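PDB 1ZBP: uncharacterized protein, which is of unknown function but belongs to the ImpE family, some of whose members are associated with bacterial type VI secretion. Local coordinates for residues R49-E52 against Q53-S57; Q114-E117 against Q118-E121; V145-D149 against D150-G154; L167-I170 against A171-N174. All coordinates share one frame; numbering follows the deposited sequence.

Contact 1 (R49-E52 against Q53-S57); sequences RADE and QLMQS
Gln-53 and Arg-49, one helical turn apart, meet over a guanidinium face: the amide nitrogen NE2 of Gln-53 lies over the centre of one face of the Arg-49 guanidinium, 4.0 Å from CZ. The two flat groups are turned 36° against each other, so this is a loose overlay and not a parallel stack. Arg-49 reaches the spot through a bend at chi2, while Gln-53 folds back with CG beside its own backbone N and a second bend beyond it. On another flank of the helix, Met-55, present as selenomethionine, runs back across two acidic side chains. Its terminal methyl CE comes 3.9 Å from OE1 of Glu-52 and lies almost as near to OD2 of Asp-51. Leu-54 presses inward instead, its CG close against the carbonyl oxygen of Ala-50.

Beneath these side chains runs the helical backbone ladder. Gln-53 N gives Arg-49 O a bond of 2.9 Å, and Met-55 N gives Asp-51 O one of the same length. Gln-56 N to Glu-52 O, at 3.2 Å, is longer.

Further out, the polar end of Asp-51 is claimed by a salt bridge from its OD1 to Arg-72 of helix 65-84. Leu-54 packs on Leu-71 and Val-75 of that helix and on Ile-38 of helix 31-44, where Gln-53 also touches Arg-34 and Phe-37. Helix 47-60 is thus packed against both its sequence neighbours, an arrangement consistent with the stacked helical hairpins of tetratricopeptide-like domains.

Contact 2 (Q114-E117 against Q118-E121); sequences QDYE and QVSE
Asp-115 receives Gln-118 at an unusual place for a helix to start, the centre of an inverse gamma turn, in which Tyr-116 N makes a weak bond back to Gln-114 O. The turn is the short connection between helix 98-113 and helix 116-129, in a region predicted to form a coiled coil.

The carbonyl oxygen of Asp-115 takes the first amides of the following turn. It accepts Gln-118 N at 3.0 Å, and only weakly Val-119 N. The next two rungs, Ser-120 N to Tyr-116 O and Glu-121 N to Glu-117 O, are also weak, so the first turn is weakly bonded. Beside it the extended Gln-118 side chain crosses Asp-115 at about a right angle and offers NE2 to the carboxylate oxygen OD2, although the modelled place of that oxygen is doubtful.

Tyr-116 packs on the loop residues Ile-229, Ala-230 and Lys-232, and Glu-117 has a weak, long ion pair with that same lysine, so one loop meets this end of the helix. With chi1 at -50° the tyrosine ring swings beside its own backbone N and back over the turn, where Gln-114 O sits 3.4 Å above the centre of one face. Val-119 meets the same residue at the ring's edge: its methyl CG2 lies near the ring plane, 4.0 Å from Tyr-116 CB.

Contact 3 (V145-D149 against D150-G154); sequences VRDID and DRLGG
An Asx motif centred on Asp-149 shapes the loop that carries the chain from strand 140-147 toward strand 155-159, with the aspartate gripping the backbone of Arg-151 and Leu-152. Its OD2 takes both amides at 2.9 Å: Leu-152 N comes to the anti lone pair in a fairly straight bond, whereas Arg-151 N arrives from above the carboxylate plane. The chi1 of -172° swings the carboxylate forward over these two N-H groups. Behind it, Asp-149 O accepts Gly-153 N at 3.2 Å.

Gly-153, with its positive phi, then brings its own carbonyl oxygen back to Asp-147 N at 2.8 Å, closing the loop's neck. Asp-147 adds an Asx turn, OD1 receiving Asp-149 N; that oxygen is bonded also to the hydroxyl of Tyr-210. On the outer side Arg-146 points the edge of its guanidinium at Asp-150, a long salt bridge of 3.7 Å from NH1 to OD2, while Asp-150 OD1 holds Tyr-235 N.

Three aspartates in four residues therefore serve largely as acceptors for N-H groups, and the shape of the loop rests more on directional polar bonds than on apolar contact.

Contact 4 (L167-I170 against A171-N174); sequences LVPI and ASIN
Pro-169 and Ser-172 open and nearly close a short 3-10 turn that joins strand 165-169 to strand 173-178, carrying the chain from the small mixed sheet to the large antiparallel one.

The polar part is two successive backbone bonds, each from an amide to the carbonyl three residues before it, the spacing that defines a 3-10 turn. Ser-172 N reaches Pro-169 O at 2.8 Å, and Ile-173 N reaches Ile-170 O at 2.9 Å. At the corner, Asn-174 turns its polar end out of the turn, its ND2 bonding Asp-197.

Van der Waals contacts supplement these bonds. Ser-172 has OG beside its backbone N (chi1 -77°), which lays the hydroxyl against the proline ring, 3.8 Å from CB. Next to it Val-168 CG1 touches the serine CB. Further on, the two isoleucines lean together and share neighbours, Ile-156 of strand 155-159 and Phe-135 of strand 135-137, so the bend is anchored between the two sheets.

Ile-173 sends its CD1 back under the turn, 3.8 Å from Ile-170 CA and 4.4 Å from the methyl CG2 of Ile-170.

Place in the fold sets the chemistry of the four contacts. Contacts 1 and 2 both lie along helices, yet contact 1 has regular rungs within a partly buried helical packing, whereas contact 2 is a surface helix start with mostly weak ones; their centres are 38 Å apart. Contacts 3 and 4 are partly buried turns at strand ends that reach the same sheet, one built on carboxylates, the other on backbone bonds and aliphatic packing. Only these two touch: Gly-154 O probably accepts a hydrogen bond from Ile-170 N at 2.6 Å, and Ile-170 CD1 packs on Arg-146 CA. Contact 1 lies across the chain's centre from both.

Contact 1 (R49-E52 against Q53-S57)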
loop_
_atom_site.group_PDB
_atom_site.type_symbol
_atom_site.label_atom_id
_atom_site.label_comp_id
_atom_site.label_asym_id
_atom_site.label_seq_id
_atom_site.Cartn_x
_atom_site.Cartn_y
_atom_site.Cartn_z
ATOM N N ARG A 49 -17.604 2.988 -4.374
ATOM C CA ARG A 49 -18.313 4.157 -3.855
ATOM C C ARG A 49 -17.446 5.417 -3.982
ATOM O O ARG A 49 -17.903 6.450 -4.481
ATOM C CB ARG A 49 -18.685 3.912 -2.382
ATOM C CG ARG A 49 -19.512 5.003 -1.693
ATOM C CD ARG A 49 -20.899 5.137 -2.307
ATOM N NE ARG A 49 -21.786 5.973 -1.494
ATOM C CZ ARG A 49 -23.002 6.362 -1.872
ATOM N NH1 ARG A 49 -23.479 5.992 -3.057
ATOM N NH2 ARG A 49 -23.742 7.116 -1.067
ATOM N N ALA A 50 -16.198 5.329 -3.526
ATOM C CA ALA A 50 -15.267 6.455 -3.591
ATOM C C ALA A 50 -15.188 7.003 -5.012
ATOM O O ALA A 50 -15.129 8.211 -5.226
ATOM C CB ALA A 50 -13.874 6.021 -3.123
ATOM N N ASP A 51 -15.189 6.102 -5.982
ATOM C CA ASP A 51 -15.111 6.499 -7.373
ATOM C C ASP A 51 -16.409 7.218 -7.746
ATOM O O ASP A 51 -16.381 8.257 -8.401
ATOM C CB ASP A 51 -14.873 5.264 -8.242
ATOM C CG ASP A 51 -14.274 5.605 -9.579
ATOM O OD1 ASP A 51 -13.346 6.447 -9.628
ATOM O OD2 ASP A 51 -14.721 5.011 -10.584
ATOM N N GLU A 52 -17.540 6.675 -7.299
ATOM C CA GLU A 52 -18.846 7.277 -7.562
ATOM C C GLU A 52 -18.859 8.725 -7.074
ATOM O O GLU A 52 -19.323 9.620 -7.775
ATOM C CB GLU A 52 -19.945 6.486 -6.842
ATOM C CG GLU A 52 -21.365 6.829 -7.268
ATOM C CD GLU A 52 -21.607 6.553 -8.736
ATOM O OE1 GLU A 52 -21.337 5.410 -9.175
ATOM O OE2 GLU A 52 -22.069 7.476 -9.449
ATOM N N GLN A 53 -18.349 8.955 -5.869
ATOM C CA GLN A 53 -18.309 10.303 -5.311
ATOM C C GLN A 53 -17.323 11.203 -6.060
ATOM O O GLN A 53 -17.529 12.409 -6.169
ATOM C CB GLN A 53 -17.942 10.243 -3.827
ATOM C CG GLN A 53 -18.978 9.524 -2.967
ATOM C CD GLN A 53 -20.298 10.279 -2.869
ATOM O OE1 GLN A 53 -20.360 11.380 -2.319
ATOM N NE2 GLN A 53 -21.355 9.691 -3.411
ATOM N N LEU A 54 -16.248 10.613 -6.572
ATOM C CA LEU A 54 -15.254 11.378 -7.313
ATOM C C LEU A 54 -15.821 11.823 -8.663
ATOM O O LEU A 54 -15.456 12.875 -9.182
ATOM C CB LEU A 54 -13.982 10.541 -7.514
ATOM C CG LEU A 54 -13.099 10.353 -6.275
ATOM C CD1 LEU A 54 -12.157 9.175 -6.440
ATOM C CD2 LEU A 54 -12.345 11.637 -6.025
HETATM N N MSE A 55 -16.715 11.026 -9.239
HETATM C CA MSE A 55 -17.305 11.399 -10.516
HETATM C C MSE A 55 -18.288 12.551 -10.293
HETATM O O MSE A 55 -18.383 13.461 -11.118
HETATM C CB MSE A 55 -18.014 10.200 -11.164
HETATM C CG MSE A 55 -17.075 9.069 -11.605
HETATM SE SE MSE A 55 -17.882 7.741 -12.808
HETATM C CE MSE A 55 -18.431 6.374 -11.541
ATOM N N GLN A 56 -18.999 12.528 -9.168
ATOM C CA GLN A 56 -19.958 13.581 -8.860
ATOM C C GLN A 56 -19.309 14.917 -8.533
ATOM O O GLN A 56 -19.747 15.957 -9.025
ATOM C CB GLN A 56 -20.867 13.140 -7.722
ATOM C CG GLN A 56 -21.764 12.001 -8.140
ATOM C CD GLN A 56 -22.925 11.778 -7.204
ATOM O OE1 GLN A 56 -22.751 11.422 -6.035
ATOM N NE2 GLN A 56 -24.131 12.000 -7.714
ATOM N N SER A 57 -18.265 14.889 -7.712
ATOM C CA SER A 57 -17.555 16.111 -7.352
ATOM C C SER A 57 -16.978 16.822 -8.585
ATOM O O SER A 57 -16.803 18.043 -8.582
ATOM C CB SER A 57 -16.432 15.804 -6.351
ATOM O OG SER A 57 -16.961 15.556 -5.057
#

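Contact 2 (Q114-E117 against Q118-E121)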
loop_
_atom_site.group_PDB
_atom_site.type_symbol
_atom_site.label_atom_id
_atom_site.label_comp_id
_atom_site.label_asym_id
_atom_site.label_seq_id
_atom_site.Cartn_x
_atom_site.Cartn_y
_atom_site.Cartn_z
ATOM N N GLN A 114 -7.418 -22.072 -1.200
ATOM C CA GLN A 114 -7.129 -22.700 0.079
ATOM C C GLN A 114 -6.097 -23.830 0.035
ATOM O O GLN A 114 -5.989 -24.607 0.981
ATOM C CB GLN A 114 -8.422 -23.206 0.722
ATOM C CG GLN A 114 -9.396 -22.107 1.115
ATOM C CD GLN A 114 -10.280 -22.503 2.290
ATOM O OE1 GLN A 114 -11.240 -21.805 2.628
ATOM N NE2 GLN A 114 -9.950 -23.623 2.928
ATOM N N ASP A 115 -5.336 -23.932 -1.049
ATOM C CA ASP A 115 -4.313 -24.969 -1.133
ATOM C C ASP A 115 -3.082 -24.442 -0.405
ATOM O O ASP A 115 -2.100 -24.040 -1.026
ATOM C CB ASP A 115 -3.985 -25.290 -2.596
ATOM C CG ASP A 115 -2.879 -26.330 -2.736
ATOM O OD1 ASP A 115 -2.867 -27.302 -1.949
ATOM O OD2 ASP A 115 -2.031 -26.186 -3.645
ATOM N N TYR A 116 -3.157 -24.444 0.924
ATOM C CA TYR A 116 -2.081 -23.952 1.776
ATOM C C TYR A 116 -0.809 -24.783 1.684
ATOM O O TYR A 116 0.173 -24.499 2.370
ATOM C CB TYR A 116 -2.543 -23.893 3.236
ATOM C CG TYR A 116 -3.858 -23.175 3.426
ATOM C CD1 TYR A 116 -4.126 -21.983 2.754
ATOM C CD2 TYR A 116 -4.842 -23.687 4.276
ATOM C CE1 TYR A 116 -5.340 -21.318 2.919
ATOM C CE2 TYR A 116 -6.059 -23.023 4.448
ATOM C CZ TYR A 116 -6.298 -21.839 3.762
ATOM O OH TYR A 116 -7.497 -21.179 3.912
ATOM N N GLU A 117 -0.825 -25.815 0.850
ATOM C CA GLU A 117 0.352 -26.654 0.695
ATOM C C GLU A 117 1.228 -26.042 -0.388
ATOM O O GLU A 117 2.455 -26.151 -0.351
ATOM C CB GLU A 117 -0.051 -28.082 0.307
ATOM C CG GLU A 117 1.056 -29.120 0.518
ATOM C CD GLU A 117 1.444 -29.287 1.988
ATOM O OE1 GLU A 117 1.985 -28.323 2.581
ATOM O OE2 GLU A 117 1.205 -30.384 2.551
ATOM N N GLN A 118 0.588 -25.391 -1.355
ATOM C CA GLN A 118 1.309 -24.752 -2.448
ATOM C C GLN A 118 1.775 -23.354 -2.008
ATOM O O GLN A 118 2.808 -22.865 -2.471
ATOM C CB GLN A 118 0.408 -24.652 -3.681
ATOM C CG GLN A 118 1.132 -24.237 -4.956
ATOM C CD GLN A 118 0.181 -23.997 -6.117
ATOM O OE1 GLN A 118 0.584 -23.509 -7.179
ATOM N NE2 GLN A 118 -1.087 -24.343 -5.925
ATOM N N VAL A 119 1.017 -22.722 -1.110
ATOM C CA VAL A 119 1.380 -21.401 -0.613
ATOM C C VAL A 119 2.650 -21.531 0.226
ATOM O O VAL A 119 3.531 -20.669 0.186
ATOM C CB VAL A 119 0.251 -20.772 0.256
ATOM C CG1 VAL A 119 -1.072 -20.816 -0.486
ATOM C CG2 VAL A 119 0.140 -21.488 1.586
ATOM N N SER A 120 2.735 -22.627 0.976
ATOM C CA SER A 120 3.883 -22.912 1.829
ATOM C C SER A 120 5.104 -23.179 0.964
ATOM O O SER A 120 6.221 -22.835 1.338
ATOM C CB SER A 120 3.602 -24.142 2.698
ATOM O OG SER A 120 4.682 -24.425 3.573
ATOM N N GLU A 121 4.884 -23.799 -0.193
ATOM C CA GLU A 121 5.969 -24.116 -1.117
ATOM C C GLU A 121 6.384 -22.896 -1.923
ATOM O O GLU A 121 7.573 -22.667 -2.146
ATOM C CB GLU A 121 5.540 -25.234 -2.073
ATOM C CG GLU A 121 5.582 -26.637 -1.483
ATOM C CD GLU A 121 6.965 -27.268 -1.544
ATOM O OE1 GLU A 121 7.900 -26.730 -0.900
ATOM O OE2 GLU A 121 7.114 -28.303 -2.242
#

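Contact 3 (V145-D149 against D150-G154)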
loop_
_atom_site.group_PDB
_atom_site.type_symbol
_atom_site.label_atom_id
_atom_site.label_comp_id
_atom_site.label_asym_id
_atom_site.label_seq_id
_atom_site.Cartn_x
_atom_site.Cartn_y
_atom_site.Cartn_z
ATOM N N VAL A 145 17.055 -6.010 4.196
ATOM C CA VAL A 145 15.739 -5.425 4.409
ATOM C C VAL A 145 14.639 -6.210 3.682
ATOM O O VAL A 145 14.770 -6.578 2.507
ATOM C CB VAL A 145 15.722 -3.955 3.915
ATOM C CG1 VAL A 145 14.311 -3.416 3.892
ATOM C CG2 VAL A 145 16.583 -3.100 4.849
ATOM N N ARG A 146 13.537 -6.449 4.382
ATOM C CA ARG A 146 12.437 -7.177 3.789
ATOM C C ARG A 146 11.156 -6.937 4.579
ATOM O O ARG A 146 11.217 -6.649 5.767
ATOM C CB ARG A 146 12.805 -8.652 3.778
ATOM C CG ARG A 146 11.987 -9.475 2.840
ATOM C CD ARG A 146 10.912 -10.240 3.588
ATOM N NE ARG A 146 11.464 -11.140 4.584
ATOM C CZ ARG A 146 10.858 -12.258 4.964
ATOM N NH1 ARG A 146 9.690 -12.597 4.421
ATOM N NH2 ARG A 146 11.415 -13.038 5.893
ATOM N N ASP A 147 10.000 -7.035 3.932
ATOM C CA ASP A 147 8.730 -6.844 4.645
ATOM C C ASP A 147 8.466 -8.118 5.466
ATOM O O ASP A 147 8.720 -9.222 4.989
ATOM C CB ASP A 147 7.585 -6.621 3.651
ATOM C CG ASP A 147 6.309 -6.115 4.316
ATOM O OD1 ASP A 147 5.851 -6.725 5.304
ATOM O OD2 ASP A 147 5.758 -5.100 3.842
ATOM N N ILE A 148 7.971 -7.971 6.693
ATOM C CA ILE A 148 7.707 -9.138 7.540
ATOM C C ILE A 148 6.648 -10.044 6.902
ATOM O O ILE A 148 6.763 -11.273 6.940
ATOM C CB ILE A 148 7.267 -8.716 8.971
ATOM C CG1 ILE A 148 8.454 -8.086 9.711
ATOM C CG2 ILE A 148 6.751 -9.942 9.754
ATOM C CD1 ILE A 148 8.094 -7.518 11.093
ATOM N N ASP A 149 5.629 -9.415 6.321
ATOM C CA ASP A 149 4.535 -10.075 5.605
ATOM C C ASP A 149 5.126 -11.098 4.625
ATOM O O ASP A 149 6.123 -10.807 3.957
ATOM C CB ASP A 149 3.770 -9.014 4.813
ATOM C CG ASP A 149 2.497 -9.542 4.187
ATOM O OD1 ASP A 149 1.464 -9.603 4.884
ATOM O OD2 ASP A 149 2.537 -9.900 2.998
ATOM N N ASP A 150 4.524 -12.283 4.517
ATOM C CA ASP A 150 5.044 -13.309 3.597
ATOM C C ASP A 150 4.553 -13.179 2.162
ATOM O O ASP A 150 5.096 -13.815 1.258
ATOM C CB ASP A 150 4.720 -14.705 4.115
ATOM C CG ASP A 150 5.638 -15.125 5.224
ATOM O OD1 ASP A 150 5.163 -15.831 6.143
ATOM O OD2 ASP A 150 6.839 -14.757 5.176
ATOM N N ARG A 151 3.525 -12.362 1.955
ATOM C CA ARG A 151 2.998 -12.139 0.615
ATOM C C ARG A 151 3.902 -11.123 -0.102
ATOM O O ARG A 151 4.333 -11.343 -1.243
ATOM C CB ARG A 151 1.553 -11.616 0.694
ATOM C CG ARG A 151 1.102 -10.804 -0.519
ATOM C CD ARG A 151 0.161 -11.596 -1.401
ATOM N NE ARG A 151 -0.978 -12.077 -0.630
ATOM C CZ ARG A 151 -1.830 -11.281 -0.002
ATOM N NH1 ARG A 151 -1.667 -9.972 -0.074
ATOM N NH2 ARG A 151 -2.819 -11.787 0.720
ATOM N N LEU A 152 4.195 -10.016 0.576
ATOM C CA LEU A 152 5.042 -8.968 0.002
ATOM C C LEU A 152 6.523 -9.347 -0.045
ATOM O O LEU A 152 7.208 -9.041 -1.017
ATOM C CB LEU A 152 4.849 -7.660 0.784
ATOM C CG LEU A 152 3.846 -6.638 0.229
ATOM C CD1 LEU A 152 2.777 -7.319 -0.618
ATOM C CD2 LEU A 152 3.250 -5.852 1.383
ATOM N N GLY A 153 7.008 -10.006 1.006
ATOM C CA GLY A 153 8.401 -10.432 1.070
ATOM C C GLY A 153 9.448 -9.377 0.766
ATOM O O GLY A 153 9.620 -8.427 1.523
ATOM N N GLY A 154 10.162 -9.536 -0.341
ATOM C CA GLY A 154 11.173 -8.553 -0.680
ATOM C C GLY A 154 10.640 -7.525 -1.657
ATOM O O GLY A 154 11.393 -7.008 -2.482
#

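Contact 4 (L167-I170 against A171-N174)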
loop_
_atom_site.group_PDB
_atom_site.type_symbol
_atom_site.label_atom_id
_atom_site.label_comp_id
_atom_site.label_asym_id
_atom_site.label_seq_id
_atom_site.Cartn_x
_atom_site.Cartn_y
_atom_site.Cartn_z
ATOM N N LEU A 167 4.598 -3.612 -8.192
ATOM C CA LEU A 167 5.245 -4.466 -7.208
ATOM C C LEU A 167 6.713 -4.387 -7.586
ATOM O O LEU A 167 7.130 -4.897 -8.634
ATOM C CB LEU A 167 4.743 -5.903 -7.302
ATOM C CG LEU A 167 3.595 -6.227 -6.337
ATOM C CD1 LEU A 167 3.061 -7.628 -6.618
ATOM C CD2 LEU A 167 4.088 -6.126 -4.894
ATOM N N VAL A 168 7.492 -3.729 -6.736
ATOM C CA VAL A 168 8.894 -3.517 -7.020
ATOM C C VAL A 168 9.812 -4.131 -5.981
ATOM O O VAL A 168 9.680 -3.878 -4.779
ATOM C CB VAL A 168 9.179 -2.008 -7.135
ATOM C CG1 VAL A 168 10.650 -1.764 -7.338
ATOM C CG2 VAL A 168 8.365 -1.434 -8.296
ATOM N N PRO A 169 10.745 -4.974 -6.439
ATOM C CA PRO A 169 11.723 -5.661 -5.593
ATOM C C PRO A 169 12.481 -4.639 -4.760
ATOM O O PRO A 169 12.982 -3.665 -5.302
ATOM C CB PRO A 169 12.640 -6.348 -6.609
ATOM C CG PRO A 169 11.713 -6.665 -7.717
ATOM C CD PRO A 169 10.895 -5.388 -7.843
ATOM N N ILE A 170 12.535 -4.846 -3.448
ATOM C CA ILE A 170 13.253 -3.935 -2.573
ATOM C C ILE A 170 14.694 -3.847 -3.091
ATOM O O ILE A 170 15.310 -2.781 -3.061
ATOM C CB ILE A 170 13.222 -4.432 -1.108
ATOM C CG1 ILE A 170 11.785 -4.385 -0.597
ATOM C CG2 ILE A 170 14.137 -3.575 -0.237
ATOM C CD1 ILE A 170 11.616 -4.971 0.800
ATOM N N ALA A 171 15.202 -4.968 -3.603
ATOM C CA ALA A 171 16.560 -5.053 -4.157
ATOM C C ALA A 171 16.790 -4.119 -5.352
ATOM O O ALA A 171 17.935 -3.765 -5.672
ATOM C CB ALA A 171 16.864 -6.485 -4.569
ATOM N N SER A 172 15.702 -3.733 -6.015
ATOM C CA SER A 172 15.771 -2.835 -7.167
ATOM C C SER A 172 15.774 -1.370 -6.749
ATOM O O SER A 172 15.888 -0.492 -7.590
ATOM C CB SER A 172 14.580 -3.076 -8.103
ATOM O OG SER A 172 14.756 -4.248 -8.885
ATOM N N ILE A 173 15.652 -1.105 -5.453
ATOM C CA ILE A 173 15.623 0.272 -4.969
ATOM C C ILE A 173 17.009 0.851 -4.731
ATOM O O ILE A 173 17.857 0.217 -4.101
ATOM C CB ILE A 173 14.832 0.398 -3.634
ATOM C CG1 ILE A 173 13.360 0.027 -3.842
ATOM C CG2 ILE A 173 14.952 1.809 -3.101
ATOM C CD1 ILE A 173 12.593 -0.187 -2.554
ATOM N N ASN A 174 17.220 2.067 -5.239
ATOM C CA ASN A 174 18.466 2.799 -5.062
ATOM C C ASN A 174 18.223 3.849 -3.957
ATOM O O ASN A 174 18.959 3.905 -2.976
ATOM C CB ASN A 174 18.887 3.479 -6.367
ATOM C CG ASN A 174 19.123 2.485 -7.509
ATOM O OD1 ASN A 174 19.857 1.499 -7.369
ATOM N ND2 ASN A 174 18.503 2.756 -8.649
#